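PDB 3GMV: beta-lactamase inhibitory protein BLIP-I from Streptomyces exfoliatus, which probably inhibits beta-lactamases by binding directly to them as a protein partner. Local coordinates for residues T76-L81 against A99-S104. Sequence-based numbering, arbitrary orientation.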
ATOM      1  N   THR A  76       4.734  -5.070 -15.316  1.00 15.39           N
ATOM      2  CA  THR A  76       5.735  -4.591 -16.272  1.00 15.17           C
ATOM      3  C   THR A  76       6.509  -3.410 -15.720  1.00 14.01           C
ATOM      4  O   THR A  76       6.179  -2.258 -16.029  1.00 14.13           O
ATOM      5  CB  THR A  76       5.062  -4.182 -17.567  1.00 16.08           C
ATOM      6  OG1 THR A  76       4.123  -5.206 -17.947  1.00 19.16           O
ATOM      7  CG2 THR A  76       6.104  -3.963 -18.693  1.00 18.04           C
ATOM      8  N   PRO A  77       7.540  -3.679 -14.897  1.00 13.88           N
ATOM      9  CA  PRO A  77       8.364  -2.591 -14.366  1.00 12.62           C
ATOM     10  C   PRO A  77       9.022  -1.828 -15.524  1.00 12.37           C
ATOM     11  O   PRO A  77       9.823  -2.392 -16.276  1.00 12.44           O
ATOM     12  CB  PRO A  77       9.453  -3.308 -13.564  1.00 13.71           C
ATOM     13  CG  PRO A  77       8.999  -4.752 -13.431  1.00 13.90           C
ATOM     14  CD  PRO A  77       8.017  -5.017 -14.502  1.00 14.34           C
ATOM     15  N   SER A  78       8.710  -0.556 -15.664  1.00 10.73           N
ATOM     16  CA  SER A  78       9.105   0.155 -16.856  1.00 10.63           C
ATOM     17  C   SER A  78       9.030   1.656 -16.721  1.00 10.06           C
ATOM     18  O   SER A  78       9.247   2.397 -17.705  1.00 10.19           O
ATOM     19  CB  SER A  78       8.211  -0.275 -18.004  1.00 10.00           C
ATOM     20  OG  SER A  78       6.861   0.016 -17.740  1.00 13.00           O
ATOM     21  N   VAL A  79       8.707   2.148 -15.526  1.00  8.97           N
ATOM     22  CA  VAL A  79       8.559   3.601 -15.402  1.00  8.21           C
ATOM     23  C   VAL A  79       9.902   4.314 -15.615  1.00  8.36           C
ATOM     24  O   VAL A  79      10.969   3.805 -15.204  1.00  7.79           O
ATOM     25  CB  VAL A  79       7.902   3.988 -14.043  1.00  7.00           C
ATOM     26  CG1 VAL A  79       8.824   3.552 -12.840  1.00  8.93           C
ATOM     27  CG2 VAL A  79       7.581   5.486 -13.983  1.00  7.26           C
ATOM     28  N   LYS A  80       9.841   5.465 -16.298  1.00  8.84           N
ATOM     29  CA  LYS A  80      11.000   6.265 -16.665  1.00  9.03           C
ATOM     30  C   LYS A  80      10.897   7.648 -16.046  1.00  8.67           C
ATOM     31  O   LYS A  80       9.799   8.112 -15.731  1.00  9.50           O
ATOM     32  CB  LYS A  80      11.030   6.454 -18.200  1.00  9.42           C
ATOM     33  CG  LYS A  80      11.176   5.173 -19.002  1.00  9.39           C
ATOM     34  CD  LYS A  80      12.447   4.367 -18.640  1.00 10.70           C
ATOM     35  CE  LYS A  80      12.419   2.999 -19.352  1.00 16.49           C
ATOM     36  NZ  LYS A  80      13.516   2.151 -18.777  1.00 18.65           N
ATOM     37  N   LEU A  81      12.037   8.325 -15.896  1.00  8.34           N
ATOM     38  CA  LEU A  81      12.024   9.712 -15.446  1.00  8.16           C
ATOM     39  C   LEU A  81      11.185  10.572 -16.376  1.00  8.51           C
ATOM     40  O   LEU A  81      10.500  11.480 -15.939  1.00  7.83           O
ATOM     41  CB  LEU A  81      13.456  10.259 -15.311  1.00  8.71           C
ATOM     42  CG  LEU A  81      13.575  11.635 -14.677  1.00  9.91           C
ATOM     43  CD1 LEU A  81      12.884  11.681 -13.299  1.00 13.44           C
ATOM     44  CD2 LEU A  81      15.064  11.942 -14.588  1.00 11.34           C
ATOM     45  N   ALA A  99      -0.114   9.396 -18.149  1.00 11.56           N
ATOM     46  CA  ALA A  99       1.336   9.756 -18.143  1.00 10.48           C
ATOM     47  C   ALA A  99       2.255   8.603 -17.764  1.00 10.03           C
ATOM     48  O   ALA A  99       3.370   8.492 -18.276  1.00  9.88           O
ATOM     49  CB  ALA A  99       1.586  10.924 -17.192  1.00  8.99           C
ATOM     50  N   VAL A 100       1.788   7.729 -16.876  1.00  9.11           N
ATOM     51  CA  VAL A 100       2.629   6.689 -16.293  1.00 10.17           C
ATOM     52  C   VAL A 100       1.989   5.354 -16.604  1.00 10.59           C
ATOM     53  O   VAL A 100       0.769   5.221 -16.467  1.00 10.64           O
ATOM     54  CB  VAL A 100       2.682   6.839 -14.725  1.00 10.05           C
ATOM     55  CG1 VAL A 100       3.416   5.667 -14.075  1.00 11.96           C
ATOM     56  CG2 VAL A 100       3.361   8.156 -14.315  1.00  9.06           C
ATOM     57  N   PRO A 101       2.781   4.349 -16.989  1.00 10.96           N
ATOM     58  CA  PRO A 101       2.102   3.046 -17.276  1.00 11.06           C
ATOM     59  C   PRO A 101       1.698   2.310 -15.972  1.00 11.10           C
ATOM     60  O   PRO A 101       2.571   1.888 -15.175  1.00 10.36           O
ATOM     61  CB  PRO A 101       3.152   2.262 -18.076  1.00 11.27           C
ATOM     62  CG  PRO A 101       4.487   2.880 -17.694  1.00 11.45           C
ATOM     63  CD  PRO A 101       4.208   4.340 -17.338  1.00 10.34           C
ATOM     64  N   LYS A 102       0.386   2.184 -15.748  1.00 11.37           N
ATOM     65  CA  LYS A 102      -0.091   1.588 -14.515  1.00 12.74           C
ATOM     66  C   LYS A 102       0.416   0.163 -14.312  1.00 12.61           C
ATOM     67  O   LYS A 102       0.551  -0.299 -13.166  1.00 12.01           O
ATOM     68  CB  LYS A 102      -1.629   1.641 -14.428  1.00 12.90           C
ATOM     69  CG  LYS A 102      -2.121   1.457 -13.008  1.00 15.44           C
ATOM     70  CD  LYS A 102      -3.627   1.688 -12.898  1.00 19.43           C
ATOM     71  CE  LYS A 102      -4.248   0.808 -11.827  1.00 24.43           C
ATOM     72  NZ  LYS A 102      -4.070   1.372 -10.501  1.00 29.65           N
ATOM     73  N   ASP A 103       0.718  -0.551 -15.398  1.00 13.03           N
ATOM     74  CA  ASP A 103       1.260  -1.907 -15.237  1.00 12.44           C
ATOM     75  C   ASP A 103       2.655  -1.869 -14.615  1.00 11.53           C
ATOM     76  O   ASP A 103       3.208  -2.911 -14.260  1.00 10.65           O
ATOM     77  CB  ASP A 103       1.339  -2.662 -16.582  1.00 13.57           C
ATOM     78  CG  ASP A 103      -0.005  -3.188 -17.057  1.00 17.98           C
ATOM     79  OD1 ASP A 103      -0.973  -3.213 -16.275  1.00 20.99           O
ATOM     80  OD2 ASP A 103      -0.078  -3.579 -18.243  1.00 21.64           O
ATOM     81  N   SER A 104       3.253  -0.667 -14.499  1.00 10.87           N
ATOM     82  CA  SER A 104       4.557  -0.571 -13.825  1.00  9.32           C
ATOM     83  C   SER A 104       4.420  -0.367 -12.331  1.00  9.93           C
ATOM     84  O   SER A 104       5.423  -0.099 -11.684  1.00  9.47           O
ATOM     85  CB  SER A 104       5.406   0.586 -14.391  1.00  9.17           C
ATOM     86  OG  SER A 104       6.735   0.556 -13.889  1.00  9.75           O
TER
HETATM   87  O   HOH W   1       2.221  -4.092 -19.614  1.00 27.82           O
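Thr76 and Asp103 begin a loop-to-loop contact that closes the two ends of the helix-loop-helix of a BLIP-type alpha/beta sandwich: the loop into helix 81-84 meets the 3-10 turn 102-104, between helix 93-99 and strand 105-111. Thr76 N donates to Asp103 O at 2.8 Å, nearly straight but from above the carbonyl plane. The backbones come closest at Pro77 and Ser104, whose CA atoms lie 4.3 Å apart. Pro77 has no N-H to satisfy at this close approach. The buried Ser104 suits its place because a small hydroxyl can serve the two successive amides after Pro77: with OG anti to its backbone N (chi1 -171°), it accepts from Ser78 N at 2.9 Å and, more weakly, from Val79 N at 3.0 Å. Ser78 OG donates back to Thr76 O across Pro77, within its own segment, while the same OG rests 3.7 Å from CG of the Pro101 ring. Deeper in, CG2 of the branched Val79 meets CG1 of Val100 at 4.2 Å, and Val79 also touches Leu155 near the C-terminus. On the solvent side, polar Thr76 and Asp103 share a water, which lies 2.8 Å from Thr76 OG1 and donates to Asp103 OD2 at 2.7 Å.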